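Local coordinates for ssDNA binding protein (Aeropyrum pernix, PDB 4PSN), which binds single-stranded DNA, entrapping it in a system of tunnels that runs between its subunits, at the interface of chains A and B. Residues are numbered along the deposited sequence; one frame, centred on the assembly and turned at random. Chains: chain A/B, ssDNA binding protein.

Contact 1: the interface of chains A and B. Residues chain A 106-107, 110; chain B 53, 56-57, 61.
A:Phe110 lays one face of its ring over the backbone of B:Leu57, an aromatic contact between helix 100-119 of chain A and helix 40-61 of chain B. The evidence for CH-pi packing is the B:Leu57 CA, which stands 4.0 Å from the centroid of the A:Phe110 ring, above the plane and shifted toward the rim. The first torsion of A:Phe110 (chi1 -80°) sets CG anti to the carbonyl carbon and beside the backbone N, which leans the ring back toward A:Ile106 while its face meets chain B. At one edge of the ring, in its plane, sits the carbonyl oxygen of A:Ile106, one turn earlier in the same helix.

The remaining contacts are aliphatic. B:Glu56 offers its CB, 3.4 Å from A:Phe110 CE1, while its carboxylate points elsewhere. B:Lys61 runs its methylenes past the tip of the ring, with CE 3.8 Å from A:Phe110 CZ; its closer CG approach is doubtful. B:Leu57 has CG anti to the backbone N (chi1 173°), which directs CD1 between two partners. B:Leu57 CD1 lies 3.6 Å from A:Ile106 CG2. The same CD1 of B:Leu57 is 3.7 Å from A:Phe110 CD2. A:Ile106 CG2 also lies 3.9 Å from B:Lys61 CB. An alanine in place of A:Phe110 would probably leave a gap over B:Leu57 CA and take the aromatic edge from the outer B:Lys61 methylenes, leaving them freer to turn.

No nitrogen or oxygen bonds across this patch. With 93 Å² of A:Phe110 hidden by chain B, the ring is an apolar wedge between the two helices and probably helps hold together this part of the two-fold symmetric A/B interface.

Contact 2: the interface of chains A and B. Residues chain A 111, 114, 118; chain B 53, 87-88.
The carbonyl oxygen of A:Ala111 meets CB of B:Phe87 at 3.6 Å, a van der Waals approach by a polar atom in a patch where no nitrogen or oxygen reaches a bonding partner across the chains. Beside it, A:Ala111 CA lies 3.8 Å from the same B:Phe87 CB, so the helix backbone itself rests against the base of the phenylalanine. The closer approach of the A:Ala111 methyl to the B:Phe87 carbonyl is doubtful and supports no bond.

Next along helix 100-119, A:Ala114 points its methyl at the face of the B:Phe87 ring. A:Ala114 CB stands 3.5 Å above the plane of the B:Phe87 ring, over its centre, the geometry of a CH-pi contact. B:Phe87, in the loop after strand 82-86, has CG anti to its carbonyl carbon; chi1 -77° swings the ring toward the A:Ala114 side of the helix, and chi2 -82° turns its face to the methyl. Small side chains at A:Ala111 and A:Ala114 probably allow this close approach.

Farther on, A:Leu118 and B:Val53 pack tip to tip, their side chains crossing at about a right angle. The pair joins helix 100-119 to helix 40-61, with A:Leu118 CD2 3.7 Å from B:Val53 CG2. The methyl of A:Ala114 is centred on the ring: A:Ala114 CB is 3.6 Å from B:Phe87 CG and 3.9 Å from B:Phe87 CZ, a nearly even spread.

Contact 1: the interface of chains A and B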
ATOM      1  N   ILE A 106      -5.200 -24.225 -16.671  1.00 39.72           N
ATOM      2  CA  ILE A 106      -4.569 -23.327 -17.616  1.00 34.92           C
ATOM      3  C   ILE A 106      -3.251 -22.817 -17.062  1.00 36.52           C
ATOM      4  O   ILE A 106      -2.232 -22.855 -17.747  1.00 36.78           O
ATOM      5  CB  ILE A 106      -5.502 -22.172 -17.954  1.00 43.21           C
ATOM      6  CG1 ILE A 106      -6.804 -22.737 -18.531  1.00 46.68           C
ATOM      7  CG2 ILE A 106      -4.831 -21.217 -18.916  1.00 45.25           C
ATOM      8  CD1 ILE A 106      -7.934 -21.739 -18.626  1.00 47.59           C
ATOM      9  N   VAL A 107      -3.261 -22.364 -15.810  1.00 35.09           N
ATOM     10  CA  VAL A 107      -2.025 -21.931 -15.169  1.00 32.32           C
ATOM     11  C   VAL A 107      -1.011 -23.064 -15.201  1.00 33.64           C
ATOM     12  O   VAL A 107       0.161 -22.849 -15.477  1.00 36.25           O
ATOM     13  CB  VAL A 107      -2.252 -21.497 -13.708  1.00 30.15           C
ATOM     14  CG1 VAL A 107      -0.935 -21.232 -13.041  1.00 32.90           C
ATOM     15  CG2 VAL A 107      -3.136 -20.255 -13.649  1.00 33.33           C
ATOM     16  N   PHE A 110       1.078 -23.394 -18.480  1.00 45.75           N
ATOM     17  CA  PHE A 110       2.146 -22.418 -18.672  1.00 44.00           C
ATOM     18  C   PHE A 110       3.306 -22.652 -17.734  1.00 48.92           C
ATOM     19  O   PHE A 110       4.448 -22.337 -18.060  1.00 58.47           O
ATOM     20  CB  PHE A 110       1.613 -20.997 -18.497  1.00 45.16           C
ATOM     21  CG  PHE A 110       0.920 -20.489 -19.697  1.00 41.66           C
ATOM     22  CD1 PHE A 110       1.606 -19.725 -20.627  1.00 43.12           C
ATOM     23  CD2 PHE A 110      -0.398 -20.808 -19.930  1.00 42.77           C
ATOM     24  CE1 PHE A 110       0.977 -19.269 -21.755  1.00 46.35           C
ATOM     25  CE2 PHE A 110      -1.036 -20.354 -21.061  1.00 49.61           C
ATOM     26  CZ  PHE A 110      -0.346 -19.582 -21.977  1.00 52.00           C
TER
ATOM     27  N   VAL B  53       5.370 -14.148 -20.210  1.00 18.84           N
ATOM     28  CA  VAL B  53       4.588 -15.352 -19.924  1.00 22.69           C
ATOM     29  C   VAL B  53       3.165 -15.018 -19.457  1.00 22.45           C
ATOM     30  O   VAL B  53       2.190 -15.600 -19.920  1.00 19.66           O
ATOM     31  CB  VAL B  53       5.278 -16.187 -18.832  1.00 26.19           C
ATOM     32  CG1 VAL B  53       4.372 -17.335 -18.380  1.00 32.22           C
ATOM     33  CG2 VAL B  53       6.596 -16.695 -19.350  1.00 27.58           C
ATOM     34  N   GLU B  56       0.697 -14.020 -22.299  1.00 21.29           N
ATOM     35  CA  GLU B  56       0.122 -15.187 -22.959  1.00 23.85           C
ATOM     36  C   GLU B  56      -0.943 -15.850 -22.077  1.00 25.68           C
ATOM     37  O   GLU B  56      -2.019 -16.203 -22.547  1.00 25.61           O
ATOM     38  CB  GLU B  56       1.206 -16.214 -23.305  1.00 24.14           C
ATOM     39  CG  GLU B  56       2.274 -15.684 -24.254  1.00 25.80           C
ATOM     40  CD  GLU B  56       1.678 -15.125 -25.540  1.00 31.84           C
ATOM     41  OE1 GLU B  56       0.550 -15.527 -25.907  1.00 31.27           O
ATOM     42  OE2 GLU B  56       2.333 -14.272 -26.175  1.00 30.47           O
ATOM     43  N   LEU B  57      -0.618 -16.033 -20.805  1.00 18.73           N
ATOM     44  CA  LEU B  57      -1.544 -16.664 -19.872  1.00 23.51           C
ATOM     45  C   LEU B  57      -2.828 -15.817 -19.640  1.00 27.42           C
ATOM     46  O   LEU B  57      -3.955 -16.282 -19.859  1.00 25.48           O
ATOM     47  CB  LEU B  57      -0.822 -16.955 -18.554  1.00 24.42           C
ATOM     48  CG  LEU B  57      -1.682 -17.470 -17.392  1.00 26.81           C
ATOM     49  CD1 LEU B  57      -2.542 -18.632 -17.853  1.00 30.83           C
ATOM     50  CD2 LEU B  57      -0.795 -17.882 -16.236  1.00 26.15           C
ATOM     51  N   LYS B  61      -4.916 -16.620 -23.093  1.00 27.76           N
ATOM     52  CA  LYS B  61      -5.601 -17.830 -22.659  1.00 29.93           C
ATOM     53  C   LYS B  61      -6.810 -17.557 -21.772  1.00 34.46           C
ATOM     54  O   LYS B  61      -7.893 -18.090 -22.009  1.00 38.54           O
ATOM     55  CB  LYS B  61      -4.638 -18.776 -21.941  1.00 33.70           C
ATOM     56  CG  LYS B  61      -3.461 -19.216 -22.791  1.00 39.38           C
ATOM     57  CD  LYS B  61      -3.910 -19.969 -24.033  1.00 46.93           C
ATOM     58  CE  LYS B  61      -2.717 -20.314 -24.916  1.00 52.79           C
ATOM     59  NZ  LYS B  61      -3.112 -21.008 -26.176  1.00 52.86           N
TER

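Contact 2: the interface of chains A and B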
ATOM      1  N   ALA A 111       3.023 -23.191 -16.559  1.00 45.97           N
ATOM      2  CA  ALA A 111       4.112 -23.603 -15.698  1.00 52.92           C
ATOM      3  C   ALA A 111       5.020 -24.504 -16.529  1.00 54.95           C
ATOM      4  O   ALA A 111       6.244 -24.401 -16.465  1.00 60.64           O
ATOM      5  CB  ALA A 111       3.589 -24.339 -14.480  1.00 52.65           C
ATOM      6  N   ALA A 114       6.383 -22.437 -19.878  1.00 30.37           N
ATOM      7  CA  ALA A 114       7.082 -21.164 -19.693  1.00 31.33           C
ATOM      8  C   ALA A 114       8.530 -21.191 -20.185  1.00 30.19           C
ATOM      9  O   ALA A 114       8.959 -20.309 -20.923  1.00 30.06           O
ATOM     10  CB  ALA A 114       7.009 -20.717 -18.250  1.00 30.48           C
ATOM     11  N   LEU A 118       9.915 -18.719 -23.276  1.00 33.70           N
ATOM     12  CA  LEU A 118      10.971 -17.715 -23.129  1.00 33.54           C
ATOM     13  C   LEU A 118      12.155 -17.910 -24.087  1.00 41.05           C
ATOM     14  O   LEU A 118      12.884 -16.966 -24.385  1.00 42.23           O
ATOM     15  CB  LEU A 118      11.472 -17.715 -21.693  1.00 30.84           C
ATOM     16  CG  LEU A 118      10.387 -17.318 -20.713  1.00 27.55           C
ATOM     17  CD1 LEU A 118      10.910 -17.285 -19.273  1.00 26.28           C
ATOM     18  CD2 LEU A 118       9.812 -15.975 -21.133  1.00 33.02           C
TER
ATOM     19  N   VAL B  53       5.370 -14.148 -20.210  1.00 18.84           N
ATOM     20  CA  VAL B  53       4.588 -15.352 -19.924  1.00 22.69           C
ATOM     21  C   VAL B  53       3.165 -15.018 -19.457  1.00 22.45           C
ATOM     22  O   VAL B  53       2.190 -15.600 -19.920  1.00 19.66           O
ATOM     23  CB  VAL B  53       5.278 -16.187 -18.832  1.00 26.19           C
ATOM     24  CG1 VAL B  53       4.372 -17.335 -18.380  1.00 32.22           C
ATOM     25  CG2 VAL B  53       6.596 -16.695 -19.350  1.00 27.58           C
ATOM     26  N   PHE B  87       8.310 -21.998 -11.972  1.00 27.95           N
ATOM     27  CA  PHE B  87       6.982 -21.880 -12.549  1.00 33.59           C
ATOM     28  C   PHE B  87       5.968 -22.869 -11.993  1.00 34.52           C
ATOM     29  O   PHE B  87       4.767 -22.662 -12.125  1.00 35.22           O
ATOM     30  CB  PHE B  87       7.054 -21.907 -14.064  1.00 33.74           C
ATOM     31  CG  PHE B  87       7.521 -20.613 -14.640  1.00 33.63           C
ATOM     32  CD1 PHE B  87       6.635 -19.569 -14.815  1.00 31.89           C
ATOM     33  CD2 PHE B  87       8.847 -20.425 -14.970  1.00 33.73           C
ATOM     34  CE1 PHE B  87       7.058 -18.363 -15.322  1.00 29.38           C
ATOM     35  CE2 PHE B  87       9.276 -19.223 -15.481  1.00 31.73           C
ATOM     36  CZ  PHE B  87       8.378 -18.189 -15.655  1.00 33.55           C
ATOM     37  N   SER B  88       6.452 -23.928 -11.353  1.00 33.55           N
ATOM     38  CA  SER B  88       5.563 -24.856 -10.672  1.00 34.35           C
ATOM     39  C   SER B  88       4.862 -24.154  -9.493  1.00 32.80           C
ATOM     40  O   SER B  88       3.868 -24.653  -8.982  1.00 35.90           O
ATOM     41  CB  SER B  88       6.331 -26.102 -10.192  1.00 34.59           C
ATOM     42  OG  SER B  88       7.079 -25.829  -9.010  1.00 35.06           O
TER

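The C-alpha centres of contact 1 and contact 2 lie about 8 Å apart, and both draw on helix 100-119 of chain A and helix 40-61 of chain B. B:Val53 belongs to both: its carbonyl side borders contact 1, and one of its methyls enters contact 2. Contact 2 adds the loop between strands 82-86 and 90-97, so the chain A helix is held from two structural elements of its partner. Two-fold symmetry repeats the pair with chains exchanged. Such continuous apolar packing probably helps fix the relative placement of subunits on which an intersubunit tunnel would depend.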